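Local coordinates for protein major extracellular endoglucanase (Xanthomonas campestris pv. campestris, PDB 4TUF) that hydrolyses internal beta-1,4-glucosidic linkages of cellulose, lichenin and cereal beta-glucans, represented here by its TIM-barrel catalytic domain, at residues 260-265 and 298-303; 292-297 and 309-314. All coordinates share one frame; numbering follows the deposited sequence.

Interaction 1 (260-265 and 298-303); sequences IWERHF and VKYLRS
Tyr-300 reaches from one helix to the next and makes every close contact that residues 298-303 have with 260-265, an example of one aromatic side chain bridging two helices whose segment axes come no closer than 11.6 Å. The apolar part is aromatic. Tyr-300 and Trp-261 run alongside each other, pointing opposite ways, Tyr-300 CE2 lying 3.6 Å from Trp-261 CB while the indole CE3 sits 3.7 Å from Tyr-300 CG; the ring planes meet obliquely at 47°. Phe-265 adds a looser touch, its CE2 approaching the edge of the tyrosine ring 4.3 Å from Tyr-300 CE2. Both segments belong to the outer helical layer of the (beta/alpha)8 barrel, on helices 257-266 and 288-303, their short segment axes inclined at 57°; Trp-261 and Phe-265 also pack on strand 231-238. The polar part is one hydrogen bond: Tyr-300 OH donates to Glu-262 OE1 at 2.5 Å. With CG anti to the backbone N (chi1 -178°) and a bend at chi2, Glu-262 brings OE1 into the plane of the phenol at its edge, its carboxylate turned nearly perpendicular to the ring. Glu-262 OE2 has a long, weak ion pair with Lys-304.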
ATOM      1  N   ILE A 260     -10.680 -13.907  12.442  1.00 48.28           N
ATOM      2  CA  ILE A 260     -11.200 -13.075  11.371  1.00 48.41           C
ATOM      3  C   ILE A 260     -10.086 -12.643  10.421  1.00 45.92           C
ATOM      4  O   ILE A 260     -10.248 -12.671   9.197  1.00 46.09           O
ATOM      5  CB  ILE A 260     -11.928 -11.848  11.950  1.00 48.31           C
ATOM      6  CG1 ILE A 260     -13.239 -12.297  12.602  1.00 48.11           C
ATOM      7  CG2 ILE A 260     -12.185 -10.809  10.877  1.00 34.87           C
ATOM      8  CD1 ILE A 260     -13.866 -11.257  13.477  1.00 50.39           C
ATOM      9  N   TRP A 261      -8.949 -12.255  10.990  1.00 40.35           N
ATOM     10  CA  TRP A 261      -7.769 -11.938  10.197  1.00 36.57           C
ATOM     11  C   TRP A 261      -7.278 -13.176   9.466  1.00 38.51           C
ATOM     12  O   TRP A 261      -6.867 -13.101   8.310  1.00 42.64           O
ATOM     13  CB  TRP A 261      -6.659 -11.370  11.080  1.00 37.42           C
ATOM     14  CG  TRP A 261      -7.009 -10.061  11.717  1.00 35.39           C
ATOM     15  CD1 TRP A 261      -7.781  -9.070  11.186  1.00 34.34           C
ATOM     16  CD2 TRP A 261      -6.609  -9.607  13.013  1.00 38.50           C
ATOM     17  NE1 TRP A 261      -7.879  -8.020  12.069  1.00 38.52           N
ATOM     18  CE2 TRP A 261      -7.168  -8.328  13.199  1.00 42.86           C
ATOM     19  CE3 TRP A 261      -5.829 -10.155  14.032  1.00 43.28           C
ATOM     20  CZ2 TRP A 261      -6.975  -7.592  14.363  1.00 45.29           C
ATOM     21  CZ3 TRP A 261      -5.638  -9.420  15.187  1.00 49.56           C
ATOM     22  CH2 TRP A 261      -6.210  -8.154  15.343  1.00 47.32           C
ATOM     23  N   GLU A 262      -7.322 -14.317  10.146  1.00 40.42           N
ATOM     24  CA  GLU A 262      -6.921 -15.579   9.537  1.00 41.44           C
ATOM     25  C   GLU A 262      -7.773 -15.871   8.309  1.00 42.05           C
ATOM     26  O   GLU A 262      -7.247 -16.165   7.239  1.00 44.01           O
ATOM     27  CB  GLU A 262      -7.027 -16.726  10.545  1.00 40.22           C
ATOM     28  CG  GLU A 262      -6.591 -18.082  10.011  1.00 41.10           C
ATOM     29  CD  GLU A 262      -5.080 -18.233   9.941  1.00 53.56           C
ATOM     30  OE1 GLU A 262      -4.358 -17.271  10.288  1.00 56.35           O
ATOM     31  OE2 GLU A 262      -4.615 -19.323   9.542  1.00 61.33           O
ATOM     32  N   ARG A 263      -9.088 -15.763   8.471  1.00 40.86           N
ATOM     33  CA  ARG A 263     -10.026 -15.985   7.376  1.00 42.24           C
ATOM     34  C   ARG A 263      -9.787 -15.086   6.165  1.00 46.41           C
ATOM     35  O   ARG A 263      -9.741 -15.561   5.031  1.00 46.21           O
ATOM     36  CB  ARG A 263     -11.460 -15.785   7.862  1.00 40.87           C
ATOM     37  CG  ARG A 263     -12.487 -15.960   6.765  1.00 46.99           C
ATOM     38  CD  ARG A 263     -13.819 -16.405   7.324  1.00 59.92           C
ATOM     39  NE  ARG A 263     -14.498 -15.342   8.056  1.00 64.61           N
ATOM     40  CZ  ARG A 263     -15.130 -15.523   9.210  1.00 71.21           C
ATOM     41  NH1 ARG A 263     -15.156 -16.726   9.769  1.00 68.81           N
ATOM     42  NH2 ARG A 263     -15.729 -14.501   9.806  1.00 77.16           N
ATOM     43  N   HIS A 264      -9.744 -13.778   6.402  1.00 43.77           N
ATOM     44  CA  HIS A 264      -9.550 -12.783   5.347  1.00 39.10           C
ATOM     45  C   HIS A 264      -8.201 -12.770   4.629  1.00 38.70           C
ATOM     46  O   HIS A 264      -8.160 -12.672   3.414  1.00 39.79           O
ATOM     47  CB  HIS A 264      -9.864 -11.388   5.880  1.00 31.73           C
ATOM     48  CG  HIS A 264     -11.302 -11.185   6.229  1.00 33.71           C
ATOM     49  ND1 HIS A 264     -11.734 -10.154   7.029  1.00 37.10           N
ATOM     50  CD2 HIS A 264     -12.408 -11.882   5.889  1.00 36.67           C
ATOM     51  CE1 HIS A 264     -13.043 -10.222   7.166  1.00 32.03           C
ATOM     52  NE2 HIS A 264     -13.476 -11.263   6.484  1.00 36.38           N
ATOM     53  N   PHE A 265      -7.100 -12.876   5.362  1.00 37.80           N
ATOM     54  CA  PHE A 265      -5.798 -12.942   4.714  1.00 39.19           C
ATOM     55  C   PHE A 265      -4.802 -13.930   5.275  1.00 41.74           C
ATOM     56  O   PHE A 265      -3.947 -14.393   4.591  1.00 38.71           O
ATOM     57  CB  PHE A 265      -5.155 -11.559   4.630  1.00 36.23           C
ATOM     58  CG  PHE A 265      -4.978 -10.890   5.941  1.00 35.32           C
ATOM     59  CD1 PHE A 265      -5.966 -10.140   6.454  1.00 37.67           C
ATOM     60  CD2 PHE A 265      -3.826 -11.024   6.642  1.00 35.28           C
ATOM     61  CE1 PHE A 265      -5.816  -9.529   7.651  1.00 39.46           C
ATOM     62  CE2 PHE A 265      -3.663 -10.424   7.847  1.00 36.65           C
ATOM     63  CZ  PHE A 265      -4.663  -9.675   8.353  1.00 35.32           C
ATOM     64  N   VAL A 298      -0.625  -6.593  15.650  1.00 55.49           N
ATOM     65  CA  VAL A 298       0.821  -6.790  15.673  1.00 55.71           C
ATOM     66  C   VAL A 298       1.165  -8.141  16.299  1.00 56.47           C
ATOM     67  O   VAL A 298       1.971  -8.897  15.757  1.00 56.42           O
ATOM     68  CB  VAL A 298       1.529  -5.654  16.436  1.00 54.31           C
ATOM     69  CG1 VAL A 298       2.982  -6.009  16.703  1.00 48.96           C
ATOM     70  CG2 VAL A 298       1.424  -4.351  15.649  1.00 48.79           C
ATOM     71  N   LYS A 299       0.531  -8.447  17.427  1.00 56.97           N
ATOM     72  CA  LYS A 299       0.713  -9.737  18.087  1.00 56.19           C
ATOM     73  C   LYS A 299       0.383 -10.894  17.140  1.00 54.31           C
ATOM     74  O   LYS A 299       1.101 -11.893  17.094  1.00 55.87           O
ATOM     75  CB  LYS A 299      -0.155  -9.815  19.348  1.00 56.09           C
ATOM     76  CG  LYS A 299       0.027 -11.082  20.178  1.00 55.57           C
ATOM     77  CD  LYS A 299      -1.083 -11.207  21.221  1.00 56.54           C
ATOM     78  CE  LYS A 299      -0.957 -12.489  22.027  1.00 65.78           C
ATOM     79  NZ  LYS A 299       0.217 -12.463  22.950  1.00 74.48           N
ATOM     80  N   TYR A 300      -0.693 -10.746  16.371  1.00 52.48           N
ATOM     81  CA  TYR A 300      -1.110 -11.783  15.429  1.00 46.69           C
ATOM     82  C   TYR A 300      -0.162 -11.881  14.235  1.00 51.05           C
ATOM     83  O   TYR A 300       0.174 -12.978  13.792  1.00 51.81           O
ATOM     84  CB  TYR A 300      -2.537 -11.525  14.944  1.00 41.63           C
ATOM     85  CG  TYR A 300      -2.954 -12.405  13.792  1.00 42.33           C
ATOM     86  CD1 TYR A 300      -3.360 -13.717  14.006  1.00 41.62           C
ATOM     87  CD2 TYR A 300      -2.941 -11.927  12.485  1.00 38.11           C
ATOM     88  CE1 TYR A 300      -3.737 -14.528  12.954  1.00 41.37           C
ATOM     89  CE2 TYR A 300      -3.318 -12.734  11.425  1.00 37.88           C
ATOM     90  CZ  TYR A 300      -3.716 -14.031  11.668  1.00 44.95           C
ATOM     91  OH  TYR A 300      -4.090 -14.837  10.621  1.00 48.19           O
ATOM     92  N   LEU A 301       0.260 -10.732  13.714  1.00 54.33           N
ATOM     93  CA  LEU A 301       1.208 -10.700  12.606  1.00 49.00           C
ATOM     94  C   LEU A 301       2.517 -11.399  12.976  1.00 56.86           C
ATOM     95  O   LEU A 301       3.018 -12.230  12.214  1.00 56.29           O
ATOM     96  CB  LEU A 301       1.484  -9.258  12.179  1.00 45.61           C
ATOM     97  CG  LEU A 301       0.376  -8.529  11.416  1.00 42.53           C
ATOM     98  CD1 LEU A 301       0.760  -7.073  11.168  1.00 38.01           C
ATOM     99  CD2 LEU A 301       0.079  -9.237  10.110  1.00 36.44           C
ATOM    100  N   ARG A 302       3.061 -11.064  14.146  1.00 57.72           N
ATOM    101  CA  ARG A 302       4.288 -11.689  14.637  1.00 58.82           C
ATOM    102  C   ARG A 302       4.151 -13.211  14.688  1.00 63.02           C
ATOM    103  O   ARG A 302       5.091 -13.942  14.370  1.00 65.17           O
ATOM    104  CB  ARG A 302       4.651 -11.157  16.027  1.00 59.45           C
ATOM    105  CG  ARG A 302       4.984  -9.666  16.093  1.00 58.13           C
ATOM    106  CD  ARG A 302       6.440  -9.393  15.761  1.00 59.79           C
ATOM    107  NE  ARG A 302       7.342 -10.116  16.653  1.00 62.32           N
ATOM    108  CZ  ARG A 302       8.660 -10.191  16.485  1.00 59.55           C
ATOM    109  NH1 ARG A 302       9.239  -9.584  15.453  1.00 50.86           N
ATOM    110  NH2 ARG A 302       9.398 -10.878  17.348  1.00 59.42           N
ATOM    111  N   SER A 303       2.968 -13.683  15.076  1.00 60.37           N
ATOM    112  CA  SER A 303       2.724 -15.113  15.236  1.00 57.61           C
ATOM    113  C   SER A 303       2.611 -15.831  13.889  1.00 58.56           C
ATOM    114  O   SER A 303       2.862 -17.033  13.791  1.00 51.64           O
ATOM    115  CB  SER A 303       1.455 -15.345  16.058  1.00 50.03           C
ATOM    116  OG  SER A 303       0.291 -15.062  15.302  1.00 50.31           O
TER

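Interaction 2 (292-297 and 309-314); sequences TWQDAL and GFYWSW
Gln-294 crosses the end of Tyr-311 at about a right angle, OE1 at the edge of the phenol ring and the amide plane 40° from it, in the beta-alpha-beta unit of strand 276-280, helix 288-303 and strand 309-311 of the TIM barrel: a buried polar pair tying a barrel strand to its covering helix. Direct contact between 292-297 and 309-314 is sparse, 73 Å² in all, and the nearest CA atoms, those of Gln-294 and Tyr-311, stay 10.9 Å apart. Two side chains span that distance: past CG Gln-294 is stretched out, and Tyr-311 has its ring carbon CG anti to the backbone N (chi1 -163°), carrying the phenol to the amide. Neighbours pack round the pair: Leu-339 of helix 334-344 touches Gln-294, Leu-340 touches Tyr-311, and the ring of Phe-279 meets that of Tyr-311 edge-to-face. Both residues are buried, so this thin contact, not a solvent side, is the loose part. Gln-294 NE2 has a stronger partner in its own helix, donating to Asp-290 OD2, which helps to fix the amide's rotation. Tyr-311 OH donates to a lone pair of Gln-294 OE1, 3.1 Å away in the carbonyl plane, at a C=O...donor angle of 106°.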
ATOM      1  N   THR A 292      -6.054  -1.078  21.569  1.00 57.20           N
ATOM      2  CA  THR A 292      -6.172  -2.527  21.698  1.00 59.02           C
ATOM      3  C   THR A 292      -6.099  -3.252  20.353  1.00 56.24           C
ATOM      4  O   THR A 292      -5.386  -4.242  20.211  1.00 59.88           O
ATOM      5  CB  THR A 292      -7.492  -2.916  22.385  1.00 62.81           C
ATOM      6  OG1 THR A 292      -7.654  -2.156  23.589  1.00 68.86           O
ATOM      7  CG2 THR A 292      -7.497  -4.396  22.716  1.00 52.73           C
ATOM      8  N   TRP A 293      -6.834  -2.748  19.368  1.00 55.15           N
ATOM      9  CA  TRP A 293      -6.896  -3.380  18.054  1.00 52.14           C
ATOM     10  C   TRP A 293      -5.532  -3.450  17.362  1.00 57.54           C
ATOM     11  O   TRP A 293      -5.153  -4.500  16.844  1.00 60.73           O
ATOM     12  CB  TRP A 293      -7.893  -2.649  17.150  1.00 50.21           C
ATOM     13  CG  TRP A 293      -7.899  -3.202  15.761  1.00 53.75           C
ATOM     14  CD1 TRP A 293      -8.607  -4.277  15.311  1.00 55.52           C
ATOM     15  CD2 TRP A 293      -7.142  -2.723  14.644  1.00 53.20           C
ATOM     16  NE1 TRP A 293      -8.341  -4.494  13.981  1.00 57.58           N
ATOM     17  CE2 TRP A 293      -7.445  -3.553  13.548  1.00 53.54           C
ATOM     18  CE3 TRP A 293      -6.243  -1.672  14.462  1.00 51.02           C
ATOM     19  CZ2 TRP A 293      -6.875  -3.368  12.292  1.00 49.60           C
ATOM     20  CZ3 TRP A 293      -5.682  -1.486  13.217  1.00 48.94           C
ATOM     21  CH2 TRP A 293      -6.002  -2.327  12.145  1.00 48.20           C
ATOM     22  N   GLN A 294      -4.805  -2.334  17.344  1.00 63.61           N
ATOM     23  CA  GLN A 294      -3.488  -2.292  16.709  1.00 58.33           C
ATOM     24  C   GLN A 294      -2.513  -3.213  17.426  1.00 60.04           C
ATOM     25  O   GLN A 294      -1.725  -3.908  16.785  1.00 59.91           O
ATOM     26  CB  GLN A 294      -2.934  -0.862  16.670  1.00 51.65           C
ATOM     27  CG  GLN A 294      -3.704   0.066  15.745  1.00 57.57           C
ATOM     28  CD  GLN A 294      -2.894   1.257  15.276  1.00 61.95           C
ATOM     29  OE1 GLN A 294      -1.694   1.148  15.025  1.00 61.81           O
ATOM     30  NE2 GLN A 294      -3.551   2.403  15.150  1.00 63.41           N
ATOM     31  N   ASP A 295      -2.570  -3.215  18.756  1.00 59.93           N
ATOM     32  CA  ASP A 295      -1.722  -4.089  19.553  1.00 54.66           C
ATOM     33  C   ASP A 295      -1.952  -5.552  19.188  1.00 57.63           C
ATOM     34  O   ASP A 295      -0.999  -6.299  18.972  1.00 66.99           O
ATOM     35  CB  ASP A 295      -1.975  -3.878  21.045  1.00 58.43           C
ATOM     36  CG  ASP A 295      -1.362  -2.594  21.568  1.00 60.13           C
ATOM     37  OD1 ASP A 295      -0.381  -2.106  20.969  1.00 60.35           O
ATOM     38  OD2 ASP A 295      -1.855  -2.080  22.593  1.00 62.79           O
ATOM     39  N   ALA A 296      -3.220  -5.950  19.106  1.00 51.14           N
ATOM     40  CA  ALA A 296      -3.582  -7.334  18.805  1.00 47.98           C
ATOM     41  C   ALA A 296      -3.171  -7.751  17.394  1.00 54.61           C
ATOM     42  O   ALA A 296      -2.752  -8.891  17.178  1.00 58.24           O
ATOM     43  CB  ALA A 296      -5.076  -7.537  18.994  1.00 44.33           C
ATOM     44  N   LEU A 297      -3.302  -6.833  16.438  1.00 51.79           N
ATOM     45  CA  LEU A 297      -2.917  -7.107  15.056  1.00 45.74           C
ATOM     46  C   LEU A 297      -1.427  -7.399  14.961  1.00 54.46           C
ATOM     47  O   LEU A 297      -1.014  -8.340  14.282  1.00 57.60           O
ATOM     48  CB  LEU A 297      -3.281  -5.937  14.144  1.00 38.50           C
ATOM     49  CG  LEU A 297      -2.829  -6.089  12.685  1.00 41.79           C
ATOM     50  CD1 LEU A 297      -3.459  -7.321  12.047  1.00 47.20           C
ATOM     51  CD2 LEU A 297      -3.148  -4.845  11.857  1.00 40.11           C
ATOM     52  N   GLY A 309       5.447  -4.691   6.432  1.00 34.90           N
ATOM     53  CA  GLY A 309       4.217  -4.139   5.906  1.00 37.76           C
ATOM     54  C   GLY A 309       4.340  -2.637   5.788  1.00 38.91           C
ATOM     55  O   GLY A 309       5.410  -2.077   6.030  1.00 39.27           O
ATOM     56  N   PHE A 310       3.248  -1.981   5.414  1.00 37.87           N
ATOM     57  CA  PHE A 310       3.262  -0.541   5.209  1.00 33.19           C
ATOM     58  C   PHE A 310       2.201   0.140   6.058  1.00 37.38           C
ATOM     59  O   PHE A 310       1.006   0.047   5.765  1.00 43.37           O
ATOM     60  CB  PHE A 310       3.049  -0.214   3.732  1.00 33.48           C
ATOM     61  CG  PHE A 310       4.159  -0.695   2.838  1.00 33.41           C
ATOM     62  CD1 PHE A 310       4.135  -1.972   2.308  1.00 30.99           C
ATOM     63  CD2 PHE A 310       5.233   0.131   2.536  1.00 33.53           C
ATOM     64  CE1 PHE A 310       5.160  -2.414   1.491  1.00 34.83           C
ATOM     65  CE2 PHE A 310       6.260  -0.308   1.723  1.00 30.10           C
ATOM     66  CZ  PHE A 310       6.223  -1.580   1.199  1.00 30.30           C
ATOM     67  N   TYR A 311       2.642   0.823   7.111  1.00 34.40           N
ATOM     68  CA  TYR A 311       1.731   1.553   7.986  1.00 34.82           C
ATOM     69  C   TYR A 311       0.992   2.679   7.263  1.00 37.48           C
ATOM     70  O   TYR A 311       1.527   3.293   6.342  1.00 41.22           O
ATOM     71  CB  TYR A 311       2.496   2.132   9.179  1.00 35.71           C
ATOM     72  CG  TYR A 311       1.591   2.547  10.312  1.00 41.51           C
ATOM     73  CD1 TYR A 311       1.021   1.595  11.150  1.00 42.01           C
ATOM     74  CD2 TYR A 311       1.289   3.883  10.536  1.00 42.61           C
ATOM     75  CE1 TYR A 311       0.183   1.963  12.186  1.00 40.69           C
ATOM     76  CE2 TYR A 311       0.450   4.260  11.572  1.00 46.33           C
ATOM     77  CZ  TYR A 311      -0.099   3.293  12.393  1.00 46.54           C
ATOM     78  OH  TYR A 311      -0.931   3.658  13.425  1.00 55.94           O
ATOM     79  N   TRP A 312      -0.244   2.937   7.673  1.00 44.40           N
ATOM     80  CA  TRP A 312      -1.047   4.038   7.152  0.50 51.43           C
ATOM     81  C   TRP A 312      -1.304   5.062   8.259  1.00 57.11           C
ATOM     82  O   TRP A 312      -2.081   4.771   9.172  1.00 62.39           O
ATOM     83  CB  TRP A 312      -2.373   3.494   6.610  0.50 55.60           C
ATOM     84  CG  TRP A 312      -3.236   4.485   5.894  0.50 61.52           C
ATOM     85  CD1 TRP A 312      -2.851   5.323   4.899  0.50 65.51           C
ATOM     86  CD2 TRP A 312      -4.643   4.707   6.084  0.50 65.73           C
ATOM     87  NE1 TRP A 312      -3.920   6.075   4.467  0.50 70.65           N
ATOM     88  CE2 TRP A 312      -5.032   5.712   5.178  0.50 71.58           C
ATOM     89  CE3 TRP A 312      -5.603   4.169   6.943  0.50 65.41           C
ATOM     90  CZ2 TRP A 312      -6.343   6.185   5.101  0.50 71.31           C
ATOM     91  CZ3 TRP A 312      -6.908   4.632   6.854  0.50 65.00           C
ATOM     92  CH2 TRP A 312      -7.262   5.633   5.948  0.50 66.17           C
ATOM     93  N   SER A 313      -0.689   6.244   8.198  1.00 56.84           N
ATOM     94  CA  SER A 313       0.228   6.657   7.138  1.00 49.39           C
ATOM     95  C   SER A 313       1.317   7.555   7.707  1.00 49.22           C
ATOM     96  O   SER A 313       1.376   7.785   8.912  1.00 53.70           O
ATOM     97  CB  SER A 313      -0.516   7.413   6.044  1.00 47.14           C
ATOM     98  OG  SER A 313      -1.093   8.591   6.580  1.00 49.47           O
ATOM     99  N   TRP A 314       2.166   8.083   6.837  1.00 44.40           N
ATOM    100  CA  TRP A 314       3.132   9.090   7.252  1.00 43.99           C
ATOM    101  C   TRP A 314       2.413  10.391   7.591  1.00 45.37           C
ATOM    102  O   TRP A 314       2.541  10.916   8.693  1.00 42.20           O
ATOM    103  CB  TRP A 314       4.172   9.335   6.157  1.00 46.37           C
ATOM    104  CG  TRP A 314       5.168  10.405   6.496  1.00 39.03           C
ATOM    105  CD1 TRP A 314       5.290  11.633   5.910  1.00 40.53           C
ATOM    106  CD2 TRP A 314       6.179  10.340   7.507  1.00 46.63           C
ATOM    107  NE1 TRP A 314       6.317  12.337   6.492  1.00 41.99           N
ATOM    108  CE2 TRP A 314       6.879  11.565   7.476  1.00 49.63           C
ATOM    109  CE3 TRP A 314       6.560   9.366   8.440  1.00 43.79           C
ATOM    110  CZ2 TRP A 314       7.938  11.842   8.342  1.00 51.29           C
ATOM    111  CZ3 TRP A 314       7.612   9.642   9.298  1.00 40.70           C
ATOM    112  CH2 TRP A 314       8.287  10.871   9.244  1.00 48.52           C
TER

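Helix 288-303 serves both contacts, turning one side to the neighbouring helix 257-266 in interaction 1 and another to strand 309-311 in interaction 2. Both are buried, but interaction 2 lies nearer the middle of the chain, about 13 Å from the chain centre against 17 Å for interaction 1, measured from the contact centres. The chemistry differs: the helix-helix contact joins oblique aromatic packing to a carboxylate acceptor, whereas the helix-strand contact relies on a neutral amide. Each uses a tyrosine hydroxyl as donor. The two also touch directly, since Trp-261 CZ2 packs 3.4 Å from Trp-293 NE1 and the indole of Trp-261 reaches Ala-296 and Leu-297.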